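2-aminomuconic 6-semialdehyde dehydrogenase (Pseudomonas sp., PDB 7BZV) catalyses the NAD+-dependent oxidation of 2-aminomuconic 6-semialdehyde in the meta-cleavage pathway of 2-aminophenol breakdown, working as a tetramer. Local coordinates at residues Ala89-Pro94 with Pro328-Lys333; Lys270-Met275 with Val305-Arg310; Arg277-Asn282 with Pro393-Thr398; Val316-Glu321 with Phe361-Asp366. All blocks are in the same frame, centred on the assembly; numbering follows the deposited sequence.

The four contacts fall into two neighbouring pairs. Contacts 2 and 3, with centres about 11 Å apart, share helix 268-280 and meet where L307 packs on L279; contact 2 lies in the helix layer over the seven-stranded sheet of the aldehyde dehydrogenase catalytic domain, and contact 3 joins that layer to strand 394-400. Contacts 1 and 4, about 12 Å apart between centres, join through P319, which packs on G92 and P328. Contact 1 reaches contact 3, about 17 Å away, through K93 with N282 and L329 with P393. Along the chain the segments of contact 1 alternate with those of contacts 3 and 4, so one early helix end is tied into a later part of the fold.

Contact 1: Ala89-Pro94 with Pro328-Lys333; sequences ADTGKP and PLISSK
The C-terminal end of helix 80-91 lies against the extended chain that leads into helix 332-348, with CA atoms only 5.4 Å apart between T91 and I330. G92 breaks the helix with a positive phi of 75°, and its lack of a side chain lets the ring of P328 close on the turn. P328 CG lies 3.9 Å from G92 CA, and P328 CD presses on the carbonyl, 3.3 Å from G92 O. One step along, I330 supplies the second foothold. Its CG1 is anti to the backbone N (chi1 -178°) and chi2 then folds the chain, so that the terminal methyl CD1 reaches over the last helical turn. There CD1 meets the backbone at D90 O and at T91 CA, the latter at 3.9 Å, while the two side chains cross obliquely with I330 CD1 4.1 Å from T91 CG2. In the aldehyde dehydrogenase fold this joins a helix of the N-terminal, NAD-binding part of the chain to a loop of the catalytic part. The helix end is fixed from within by an ST turn. T91 OG1 sits in the crowded position between N and carbonyl carbon, and accepts a bond from K93 N at 3.0 Å while bonding also to E87 O. K93 sets out away from the other segment, and its amine is held by D102, N282 and the carbonyl of N154. At the other segment's far end, S331 OG caps helix 332-348 through H334 N and also bonds a glycerol probably carried over from crystallisation.

Contact 2: Lys270-Met275 with Val305-Arg310; sequences KMLDGM and VALAER
At the start of the segment K270 sets out away from the neighbouring helix, and its amine makes a weak, long ion pair with D486 of a second subunit. M271 faces the sheet, touching I262 and W422. L272 points straight at the other helix and forks between two side chains. Its CD1 meets A306 CB at 3.8 Å, while CD2 approaches L307 CD1 obliquely at 4.2 Å. L272 O lies over one face of the R310 guanidinium. D273 starts out away from that helix, yet its carboxylate comes back to a salt bridge at the exposed margin. R310, bent at chi2 and chi3, comes end-on and puts both terminal nitrogens on a single oxygen: NH1 lies 2.9 Å from D273 OD1, nearly along its C-O axis, and NH2 lies 3.2 Å from the same OD1 on its anti lone pair. Both bonds are bent, the NH2 one more so (136°). OD1 stays in the guanidinium plane although the two flat groups are 67° apart. The axes of the helical segments come within 11.0 Å and cross at -49°. Such packing belongs to a Rossmann-like layer, in which helix 268-280 makes the beta-alpha-beta crossover between parallel strands 258-262 and 290-296.

Contact 3: Arg277-Asn282 with Pro393-Thr398; sequences RALFLN and PICHVT
Contact is tightest where L279, on the last turn of helix 268-280, meets C395 on strand 394-400. L279 CD2 is pushed to 3.5 Å from C395 CB, closer than carbon atoms usually pack, and it lies equally near the sulfur. C395 SG occupies the crowded position between backbone N and carbonyl carbon (chi1 68°), which turns it up towards the fork of the leucine; L279 CD1 is 4.0 Å from that SG. F280 makes a second, looser touch. Its ring arrives edge-on, with CE1 3.5 Å from P393 O and CD1 3.8 Å from P393 CB, and the ring and the proline cross at about a right angle. One ring face is occupied from within the helix by L279 CB, 3.5 Å above its centre, so the two neighbouring side chains pack as one block. P393 closes the E-x-F-G-P sequence of aldehyde dehydrogenases, whose glutamate probably binds the ribose of NAD as in relatives, and it leads into a strand of the seven-stranded sheet. Beyond these two touches the segments part. I394 sets out away from the helix, and V397 is taken up by F300 and F303 of helix 297-312. At the other end L281 turns to M97 and I101 of helix 95-119, while N282 O is bonded by Q285 NE2.

Contact 4: Val316-Glu321 with Phe361-Asp366; sequences VDWPHE and FGDERD
R365 lies between two rings. Its guanidinium is flat on the indole of W318, the planes 21° apart, with CZ 3.4 Å from the centroid of the five-membered ring in a cation-pi contact. W318 NE1 and R365 NH2, both donors, come within 3.0 Å through stacking and do not bond. Further back along the chain, R365 CD sits squarely over the six-membered ring, a CH-pi contact at 3.7 Å from its centroid. On the opposite face the F361 ring lies with CD1 near the rim of the guanidinium and its centre over R365 CD. The edge of the guanidinium is taken by acids. D363 meets it side-on: R365 NH2 bonds D363 OD2 (3.0 Å), while NE is shared between OD1 and OD2, and D363 OD1 also accepts from R365 N in an Asx turn. From the other segment, D317 OD1 takes R365 NH1 at 2.8 Å, approached from above the carboxylate plane, and the same oxygen accepts W318 N. This salt-bridge network, near the surface, joins the loop between helices 297-312 and 332-348 to the one between strands 351-354 and 374-377 of the aldehyde dehydrogenase fold. V316 O lies in the plane of the F361 ring, 3.6 Å from F361 CE1.

Contact 1: Ala89-Pro94 with Pro328-Lys333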
loop_
_atom_site.group_PDB
_atom_site.type_symbol
_atom_site.label_atom_id
_atom_site.label_comp_id
_atom_site.label_asym_id
_atom_site.label_seq_id
_atom_site.Cartn_x
_atom_site.Cartn_y
_atom_site.Cartn_z
ATOM N N ALA B 89 25.577 4.613 33.724
ATOM C CA ALA B 89 26.765 4.079 34.386
ATOM C C ALA B 89 27.653 3.358 33.385
ATOM O O ALA B 89 28.876 3.525 33.388
ATOM C CB ALA B 89 26.364 3.129 35.514
ATOM N N ASP B 90 27.042 2.568 32.493
ATOM C CA ASP B 90 27.813 1.756 31.556
ATOM C C ASP B 90 28.548 2.622 30.551
ATOM O O ASP B 90 29.659 2.285 30.124
ATOM C CB ASP B 90 26.890 0.793 30.806
ATOM C CG ASP B 90 26.416 -0.378 31.645
ATOM O OD1 ASP B 90 26.803 -0.507 32.818
ATOM O OD2 ASP B 90 25.629 -1.190 31.094
ATOM N N THR B 91 27.927 3.724 30.132
ATOM C CA THR B 91 28.411 4.469 28.988
ATOM C C THR B 91 29.007 5.824 29.307
ATOM O O THR B 91 29.693 6.371 28.441
ATOM C CB THR B 91 27.273 4.733 27.991
ATOM O OG1 THR B 91 26.284 5.554 28.640
ATOM C CG2 THR B 91 26.635 3.397 27.500
ATOM N N GLY B 92 28.687 6.430 30.459
ATOM C CA GLY B 92 29.033 7.830 30.665
ATOM C C GLY B 92 28.173 8.831 29.916
ATOM O O GLY B 92 28.512 10.029 29.860
ATOM N N LYS B 93 27.063 8.384 29.354
ATOM C CA LYS B 93 26.169 9.275 28.637
ATOM C C LYS B 93 25.719 10.407 29.546
ATOM O O LYS B 93 25.270 10.142 30.671
ATOM C CB LYS B 93 24.913 8.535 28.175
ATOM C CG LYS B 93 25.044 7.748 26.901
ATOM C CD LYS B 93 23.916 6.755 26.776
ATOM C CE LYS B 93 24.131 5.835 25.547
ATOM N NZ LYS B 93 24.120 6.662 24.291
ATOM N N PRO B 94 25.712 11.648 29.072
ATOM C CA PRO B 94 25.058 12.713 29.841
ATOM C C PRO B 94 23.569 12.445 29.998
ATOM O O PRO B 94 22.908 11.866 29.118
ATOM C CB PRO B 94 25.302 13.974 29.007
ATOM C CG PRO B 94 26.415 13.618 28.034
ATOM C CD PRO B 94 26.317 12.129 27.816
ATOM N N PRO B 328 32.326 11.210 28.649
ATOM C CA PRO B 328 33.516 10.525 28.130
ATOM C C PRO B 328 33.152 9.702 26.894
ATOM O O PRO B 328 31.994 9.633 26.493
ATOM C CB PRO B 328 33.944 9.631 29.304
ATOM C CG PRO B 328 32.627 9.284 29.980
ATOM C CD PRO B 328 31.742 10.501 29.800
ATOM N N LEU B 329 34.171 9.119 26.268
ATOM C CA LEU B 329 33.979 8.053 25.300
ATOM C C LEU B 329 33.616 6.755 26.029
ATOM O O LEU B 329 33.574 6.694 27.259
ATOM C CB LEU B 329 35.246 7.878 24.474
ATOM C CG LEU B 329 35.668 9.056 23.601
ATOM C CD1 LEU B 329 36.890 8.697 22.780
ATOM C CD2 LEU B 329 34.473 9.490 22.722
ATOM N N ILE B 330 33.370 5.680 25.279
ATOM C CA ILE B 330 32.823 4.477 25.909
ATOM C C ILE B 330 33.848 3.751 26.774
ATOM O O ILE B 330 33.483 3.118 27.775
ATOM C CB ILE B 330 32.286 3.507 24.847
ATOM C CG1 ILE B 330 31.664 2.257 25.495
ATOM C CG2 ILE B 330 33.442 3.054 23.963
ATOM C CD1 ILE B 330 30.500 2.520 26.402
ATOM N N SER B 331 35.115 3.760 26.381
ATOM C CA SER B 331 36.118 2.980 27.090
ATOM C C SER B 331 37.513 3.530 26.849
ATOM O O SER B 331 37.768 4.242 25.870
ATOM C CB SER B 331 36.095 1.530 26.630
ATOM O OG SER B 331 36.610 1.502 25.307
ATOM N N SER B 332 38.440 3.117 27.727
ATOM C CA SER B 332 39.848 3.472 27.546
ATOM C C SER B 332 40.361 3.001 26.190
ATOM O O SER B 332 41.129 3.703 25.524
ATOM C CB SER B 332 40.706 2.854 28.669
ATOM O OG SER B 332 40.542 1.443 28.702
ATOM N N LYS B 333 39.961 1.802 25.776
ATOM C CA LYS B 333 40.387 1.278 24.483
ATOM C C LYS B 333 39.856 2.143 23.341
ATOM O O LYS B 333 40.600 2.494 22.420
ATOM C CB LYS B 333 39.910 -0.170 24.337
ATOM C CG LYS B 333 40.201 -0.835 23.005
ATOM C CD LYS B 333 40.035 -2.353 23.137
ATOM C CE LYS B 333 40.532 -3.104 21.911
ATOM N NZ LYS B 333 39.948 -4.479 21.818
#

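Contact 2: Lys270-Met275 with Val305-Arg310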
loop_
_atom_site.group_PDB
_atom_site.type_symbol
_atom_site.label_atom_id
_atom_site.label_comp_id
_atom_site.label_asym_id
_atom_site.label_seq_id
_atom_site.Cartn_x
_atom_site.Cartn_y
_atom_site.Cartn_z
ATOM N N LYS B 270 19.983 27.863 13.102
ATOM C CA LYS B 270 19.450 26.502 13.245
ATOM C C LYS B 270 20.496 25.463 12.856
ATOM O O LYS B 270 20.577 24.378 13.459
ATOM C CB LYS B 270 18.193 26.313 12.399
ATOM C CG LYS B 270 17.004 27.130 12.836
ATOM C CD LYS B 270 15.797 26.759 11.920
ATOM C CE LYS B 270 14.567 27.578 12.235
ATOM N NZ LYS B 270 14.244 27.376 13.648
ATOM N N MET B 271 21.267 25.771 11.816
ATOM C CA MET B 271 22.312 24.879 11.341
ATOM C C MET B 271 23.361 24.664 12.409
ATOM O O MET B 271 23.758 23.523 12.674
ATOM C CB MET B 271 22.923 25.448 10.054
ATOM C CG MET B 271 24.156 24.722 9.547
ATOM S SD MET B 271 25.715 25.130 10.340
ATOM C CE MET B 271 25.855 26.870 9.976
ATOM N N LEU B 272 23.777 25.730 13.084
ATOM C CA LEU B 272 24.787 25.548 14.114
ATOM C C LEU B 272 24.265 24.663 15.237
ATOM O O LEU B 272 25.004 23.806 15.775
ATOM C CB LEU B 272 25.236 26.896 14.682
ATOM C CG LEU B 272 26.274 27.741 13.980
ATOM C CD1 LEU B 272 26.499 28.955 14.907
ATOM C CD2 LEU B 272 27.537 26.971 13.759
ATOM N N ASP B 273 23.017 24.908 15.665
ATOM C CA ASP B 273 22.421 24.061 16.693
ATOM C C ASP B 273 22.421 22.599 16.263
ATOM O O ASP B 273 22.730 21.691 17.049
ATOM C CB ASP B 273 20.973 24.468 16.972
ATOM C CG ASP B 273 20.861 25.722 17.793
ATOM O OD1 ASP B 273 21.861 26.185 18.349
ATOM O OD2 ASP B 273 19.744 26.245 17.868
ATOM N N GLY B 274 21.990 22.358 15.023
ATOM C CA GLY B 274 21.899 20.999 14.510
ATOM C C GLY B 274 23.248 20.347 14.297
ATOM O O GLY B 274 23.432 19.175 14.621
ATOM N N MET B 275 24.210 21.097 13.778
ATOM C CA MET B 275 25.541 20.551 13.541
ATOM C C MET B 275 26.289 20.265 14.836
ATOM O O MET B 275 27.048 19.289 14.896
ATOM C CB MET B 275 26.335 21.495 12.654
ATOM C CG MET B 275 25.892 21.459 11.161
ATOM S SD MET B 275 25.916 19.805 10.461
ATOM C CE MET B 275 27.618 19.319 10.713
ATOM N N VAL B 305 34.559 30.145 12.686
ATOM C CA VAL B 305 34.654 31.027 13.851
ATOM C C VAL B 305 33.528 30.726 14.828
ATOM O O VAL B 305 33.743 30.561 16.037
ATOM C CB VAL B 305 34.635 32.501 13.403
ATOM C CG1 VAL B 305 34.463 33.447 14.604
ATOM C CG2 VAL B 305 35.888 32.840 12.561
ATOM N N ALA B 306 32.306 30.665 14.320
ATOM C CA ALA B 306 31.167 30.456 15.211
ATOM C C ALA B 306 31.211 29.067 15.817
ATOM O O ALA B 306 30.951 28.889 17.010
ATOM C CB ALA B 306 29.846 30.671 14.467
ATOM N N LEU B 307 31.558 28.061 15.019
ATOM C CA LEU B 307 31.606 26.701 15.556
ATOM C C LEU B 307 32.667 26.565 16.641
ATOM O O LEU B 307 32.441 25.888 17.651
ATOM C CB LEU B 307 31.874 25.677 14.454
ATOM C CG LEU B 307 31.688 24.208 14.845
ATOM C CD1 LEU B 307 30.212 23.968 14.920
ATOM C CD2 LEU B 307 32.319 23.281 13.832
ATOM N N ALA B 308 33.823 27.200 16.465
ATOM C CA ALA B 308 34.839 27.142 17.516
ATOM C C ALA B 308 34.342 27.756 18.826
ATOM O O ALA B 308 34.635 27.237 19.912
ATOM C CB ALA B 308 36.117 27.838 17.049
ATOM N N GLU B 309 33.610 28.871 18.762
ATOM C CA GLU B 309 33.043 29.419 19.994
ATOM C C GLU B 309 31.990 28.482 20.581
ATOM O O GLU B 309 31.976 28.236 21.793
ATOM C CB GLU B 309 32.449 30.789 19.733
ATOM C CG GLU B 309 33.421 31.845 19.286
ATOM C CD GLU B 309 34.642 32.020 20.201
ATOM O OE1 GLU B 309 34.556 31.827 21.417
ATOM O OE2 GLU B 309 35.704 32.362 19.681
ATOM N N ARG B 310 31.119 27.918 19.739
ATOM C CA ARG B 310 30.089 27.027 20.272
ATOM C C ARG B 310 30.716 25.831 20.983
ATOM O O ARG B 310 30.213 25.370 22.011
ATOM C CB ARG B 310 29.154 26.548 19.159
ATOM C CG ARG B 310 28.151 27.583 18.666
ATOM C CD ARG B 310 27.062 27.888 19.711
ATOM N NE ARG B 310 26.272 26.703 20.044
ATOM C CZ ARG B 310 25.104 26.381 19.482
ATOM N NH1 ARG B 310 24.550 27.155 18.554
ATOM N NH2 ARG B 310 24.482 25.275 19.859
#

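Contact 3: Arg277-Asn282 with Pro393-Thr398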
loop_
_atom_site.group_PDB
_atom_site.type_symbol
_atom_site.label_atom_id
_atom_site.label_comp_id
_atom_site.label_asym_id
_atom_site.label_seq_id
_atom_site.Cartn_x
_atom_site.Cartn_y
_atom_site.Cartn_z
ATOM N N ARG B 277 24.981 18.964 17.340
ATOM C CA ARG B 277 24.542 17.617 17.689
ATOM C C ARG B 277 25.124 16.574 16.729
ATOM O O ARG B 277 25.640 15.532 17.161
ATOM C CB ARG B 277 23.010 17.576 17.711
ATOM C CG ARG B 277 22.417 18.385 18.882
ATOM C CD ARG B 277 20.911 18.614 18.795
ATOM N NE ARG B 277 20.155 17.392 18.547
ATOM C CZ ARG B 277 19.791 16.544 19.492
ATOM N NH1 ARG B 277 20.109 16.807 20.754
ATOM N NH2 ARG B 277 19.086 15.456 19.168
ATOM N N ALA B 278 25.036 16.837 15.424
ATOM C CA ALA B 278 25.539 15.900 14.416
ATOM C C ALA B 278 27.009 15.591 14.623
ATOM O O ALA B 278 27.479 14.517 14.223
ATOM C CB ALA B 278 25.352 16.462 13.000
ATOM N N LEU B 279 27.756 16.531 15.193
ATOM C CA LEU B 279 29.172 16.322 15.450
ATOM C C LEU B 279 29.445 15.683 16.813
ATOM O O LEU B 279 30.307 14.809 16.900
ATOM C CB LEU B 279 29.962 17.649 15.365
ATOM C CG LEU B 279 29.963 18.367 14.008
ATOM C CD1 LEU B 279 30.565 19.762 14.095
ATOM C CD2 LEU B 279 30.675 17.558 12.944
ATOM N N PHE B 280 28.751 16.093 17.892
ATOM C CA PHE B 280 29.234 15.813 19.246
ATOM C C PHE B 280 28.204 15.132 20.137
ATOM O O PHE B 280 28.535 14.743 21.259
ATOM C CB PHE B 280 29.741 17.126 19.910
ATOM C CG PHE B 280 30.764 17.860 19.091
ATOM C CD1 PHE B 280 31.903 17.208 18.661
ATOM C CD2 PHE B 280 30.576 19.196 18.731
ATOM C CE1 PHE B 280 32.843 17.860 17.880
ATOM C CE2 PHE B 280 31.505 19.849 17.934
ATOM C CZ PHE B 280 32.646 19.183 17.520
ATOM N N LEU B 281 26.977 14.933 19.671
ATOM C CA LEU B 281 26.038 14.157 20.470
ATOM C C LEU B 281 26.620 12.776 20.774
ATOM O O LEU B 281 27.230 12.141 19.913
ATOM C CB LEU B 281 24.698 14.020 19.731
ATOM C CG LEU B 281 23.620 13.333 20.551
ATOM C CD1 LEU B 281 23.215 14.229 21.730
ATOM C CD2 LEU B 281 22.363 12.990 19.704
ATOM N N ASN B 282 26.461 12.315 22.017
ATOM C CA ASN B 282 27.007 11.006 22.408
ATOM C C ASN B 282 28.522 10.974 22.190
ATOM O O ASN B 282 29.113 9.922 21.891
ATOM C CB ASN B 282 26.301 9.876 21.630
ATOM C CG ASN B 282 26.302 8.541 22.368
ATOM O OD1 ASN B 282 26.176 8.506 23.581
ATOM N ND2 ASN B 282 26.354 7.444 21.624
ATOM N N PRO B 393 34.356 12.386 18.759
ATOM C CA PRO B 393 33.798 13.750 18.636
ATOM C C PRO B 393 34.696 14.624 17.765
ATOM O O PRO B 393 35.431 15.483 18.238
ATOM C CB PRO B 393 33.753 14.228 20.091
ATOM C CG PRO B 393 35.003 13.583 20.710
ATOM C CD PRO B 393 35.134 12.217 19.999
ATOM N N ILE B 394 34.653 14.414 16.446
ATOM C CA ILE B 394 35.595 15.076 15.545
ATOM C C ILE B 394 35.000 15.162 14.149
ATOM O O ILE B 394 34.182 14.333 13.746
ATOM C CB ILE B 394 36.961 14.350 15.505
ATOM C CG1 ILE B 394 37.922 15.020 14.517
ATOM C CG2 ILE B 394 36.784 12.877 15.099
ATOM C CD1 ILE B 394 39.390 14.563 14.639
ATOM N N CYS B 395 35.375 16.211 13.430
ATOM C CA CYS B 395 35.135 16.248 11.998
ATOM C C CYS B 395 36.299 16.952 11.345
ATOM O O CYS B 395 37.076 17.643 12.013
ATOM C CB CYS B 395 33.828 16.962 11.641
ATOM S SG CYS B 395 33.865 18.757 11.993
ATOM N N HIS B 396 36.396 16.782 10.030
ATOM C CA HIS B 396 37.217 17.617 9.160
ATOM C C HIS B 396 36.309 18.560 8.374
ATOM O O HIS B 396 35.344 18.115 7.749
ATOM C CB HIS B 396 38.059 16.769 8.197
ATOM C CG HIS B 396 38.929 17.586 7.299
ATOM N ND1 HIS B 396 38.579 17.884 6.002
ATOM C CD2 HIS B 396 40.124 18.180 7.512
ATOM C CE1 HIS B 396 39.512 18.643 5.461
ATOM N NE2 HIS B 396 40.469 18.819 6.353
ATOM N N VAL B 397 36.596 19.858 8.406
ATOM C CA VAL B 397 35.782 20.835 7.691
ATOM C C VAL B 397 36.572 21.397 6.506
ATOM O O VAL B 397 37.759 21.720 6.629
ATOM C CB VAL B 397 35.270 21.937 8.649
ATOM C CG1 VAL B 397 36.403 22.707 9.238
ATOM C CG2 VAL B 397 34.308 22.847 7.951
ATOM N N THR B 398 35.896 21.537 5.360
ATOM C CA THR B 398 36.539 21.950 4.110
ATOM C C THR B 398 35.556 22.815 3.335
ATOM O O THR B 398 34.342 22.598 3.423
ATOM C CB THR B 398 36.967 20.707 3.287
ATOM O OG1 THR B 398 37.640 21.050 2.062
ATOM C CG2 THR B 398 35.729 19.831 2.969
#

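Contact 4: Val316-Glu321 with Phe361-Asp366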
loop_
_atom_site.group_PDB
_atom_site.type_symbol
_atom_site.label_atom_id
_atom_site.label_comp_id
_atom_site.label_asym_id
_atom_site.label_seq_id
_atom_site.Cartn_x
_atom_site.Cartn_y
_atom_site.Cartn_z
ATOM N N VAL B 316 31.445 19.863 28.835
ATOM C CA VAL B 316 32.047 18.538 28.980
ATOM C C VAL B 316 32.324 18.339 30.469
ATOM O O VAL B 316 33.312 18.848 31.006
ATOM C CB VAL B 316 33.336 18.423 28.157
ATOM C CG1 VAL B 316 33.880 16.990 28.196
ATOM C CG2 VAL B 316 33.080 18.897 26.752
ATOM N N ASP B 317 31.470 17.605 31.165
ATOM C CA ASP B 317 31.541 17.633 32.628
ATOM C C ASP B 317 30.815 16.416 33.168
ATOM O O ASP B 317 30.396 15.545 32.405
ATOM C CB ASP B 317 30.909 18.909 33.184
ATOM C CG ASP B 317 31.615 19.435 34.422
ATOM O OD1 ASP B 317 31.825 18.688 35.412
ATOM O OD2 ASP B 317 31.956 20.625 34.391
ATOM N N TRP B 318 30.615 16.387 34.483
ATOM C CA TRP B 318 29.863 15.344 35.162
ATOM C C TRP B 318 28.606 14.965 34.392
ATOM O O TRP B 318 27.727 15.817 34.200
ATOM C CB TRP B 318 29.443 15.811 36.550
ATOM C CG TRP B 318 30.569 15.847 37.517
ATOM C CD1 TRP B 318 31.130 16.953 38.092
ATOM C CD2 TRP B 318 31.276 14.726 38.027
ATOM N NE1 TRP B 318 32.157 16.580 38.930
ATOM C CE2 TRP B 318 32.260 15.216 38.911
ATOM C CE3 TRP B 318 31.179 13.350 37.824
ATOM C CZ2 TRP B 318 33.133 14.377 39.584
ATOM C CZ3 TRP B 318 32.044 12.523 38.493
ATOM C CH2 TRP B 318 33.007 13.036 39.371
ATOM N N PRO B 319 28.462 13.703 33.963
ATOM C CA PRO B 319 27.284 13.349 33.142
ATOM C C PRO B 319 25.962 13.448 33.866
ATOM O O PRO B 319 24.921 13.641 33.218
ATOM C CB PRO B 319 27.583 11.904 32.714
ATOM C CG PRO B 319 29.076 11.859 32.584
ATOM C CD PRO B 319 29.530 12.694 33.830
ATOM N N HIS B 320 25.957 13.327 35.193
ATOM C CA HIS B 320 24.698 13.384 35.921
ATOM C C HIS B 320 24.160 14.800 36.062
ATOM O O HIS B 320 23.008 14.953 36.464
ATOM C CB HIS B 320 24.853 12.754 37.300
ATOM C CG HIS B 320 25.866 13.441 38.154
ATOM N ND1 HIS B 320 27.205 13.131 38.101
ATOM C CD2 HIS B 320 25.742 14.454 39.043
ATOM C CE1 HIS B 320 27.863 13.905 38.947
ATOM N NE2 HIS B 320 26.999 14.726 39.521
ATOM N N GLU B 321 24.942 15.831 35.744
ATOM C CA GLU B 321 24.446 17.202 35.839
ATOM C C GLU B 321 23.567 17.529 34.642
ATOM O O GLU B 321 23.893 17.185 33.499
ATOM C CB GLU B 321 25.602 18.197 35.929
ATOM C CG GLU B 321 26.221 18.212 37.348
ATOM C CD GLU B 321 27.518 19.013 37.463
ATOM O OE1 GLU B 321 27.715 19.981 36.702
ATOM O OE2 GLU B 321 28.330 18.691 38.351
ATOM N N PHE B 361 40.445 17.215 34.655
ATOM C CA PHE B 361 39.513 17.621 35.691
ATOM C C PHE B 361 40.146 17.764 37.068
ATOM O O PHE B 361 39.579 18.465 37.918
ATOM C CB PHE B 361 38.385 16.606 35.790
ATOM C CG PHE B 361 37.602 16.454 34.525
ATOM C CD1 PHE B 361 36.580 17.345 34.216
ATOM C CD2 PHE B 361 37.878 15.416 33.650
ATOM C CE1 PHE B 361 35.819 17.175 33.034
ATOM C CE2 PHE B 361 37.138 15.247 32.478
ATOM C CZ PHE B 361 36.125 16.131 32.166
ATOM N N GLY B 362 41.274 17.099 37.312
ATOM C CA GLY B 362 41.892 17.147 38.619
ATOM C C GLY B 362 41.273 16.227 39.642
ATOM O O GLY B 362 41.450 16.447 40.846
ATOM N N ASP B 363 40.546 15.205 39.208
ATOM C CA ASP B 363 39.938 14.270 40.141
ATOM C C ASP B 363 39.916 12.889 39.487
ATOM O O ASP B 363 40.646 12.631 38.524
ATOM C CB ASP B 363 38.556 14.789 40.577
ATOM C CG ASP B 363 37.626 15.094 39.392
ATOM O OD1 ASP B 363 37.620 14.332 38.401
ATOM O OD2 ASP B 363 36.882 16.086 39.466
ATOM N N GLU B 364 39.110 11.986 40.051
ATOM C CA GLU B 364 39.035 10.607 39.584
ATOM C C GLU B 364 38.615 10.513 38.114
ATOM O O GLU B 364 38.919 9.516 37.446
ATOM C CB GLU B 364 38.052 9.839 40.472
ATOM C CG GLU B 364 36.600 10.348 40.410
ATOM C CD GLU B 364 36.251 11.360 41.501
ATOM O OE1 GLU B 364 35.074 11.391 41.937
ATOM O OE2 GLU B 364 37.142 12.132 41.917
ATOM N N ARG B 365 37.937 11.532 37.592
ATOM C CA ARG B 365 37.520 11.505 36.192
ATOM C C ARG B 365 38.715 11.354 35.275
ATOM O O ARG B 365 38.556 10.925 34.134
ATOM C CB ARG B 365 36.764 12.787 35.822
ATOM C CG ARG B 365 35.349 12.850 36.365
ATOM C CD ARG B 365 34.686 14.173 36.010
ATOM N NE ARG B 365 34.980 15.232 36.977
ATOM C CZ ARG B 365 34.545 16.480 36.854
ATOM N NH1 ARG B 365 33.806 16.815 35.802
ATOM N NH2 ARG B 365 34.838 17.386 37.778
ATOM N N ASP B 366 39.915 11.690 35.744
ATOM C CA ASP B 366 41.075 11.582 34.869
ATOM C C ASP B 366 41.513 10.137 34.652
ATOM O O ASP B 366 42.329 9.890 33.756
ATOM C CB ASP B 366 42.223 12.422 35.436
ATOM C CG ASP B 366 41.905 13.917 35.431
ATOM O OD1 ASP B 366 41.401 14.412 34.401
ATOM O OD2 ASP B 366 42.163 14.606 36.452
#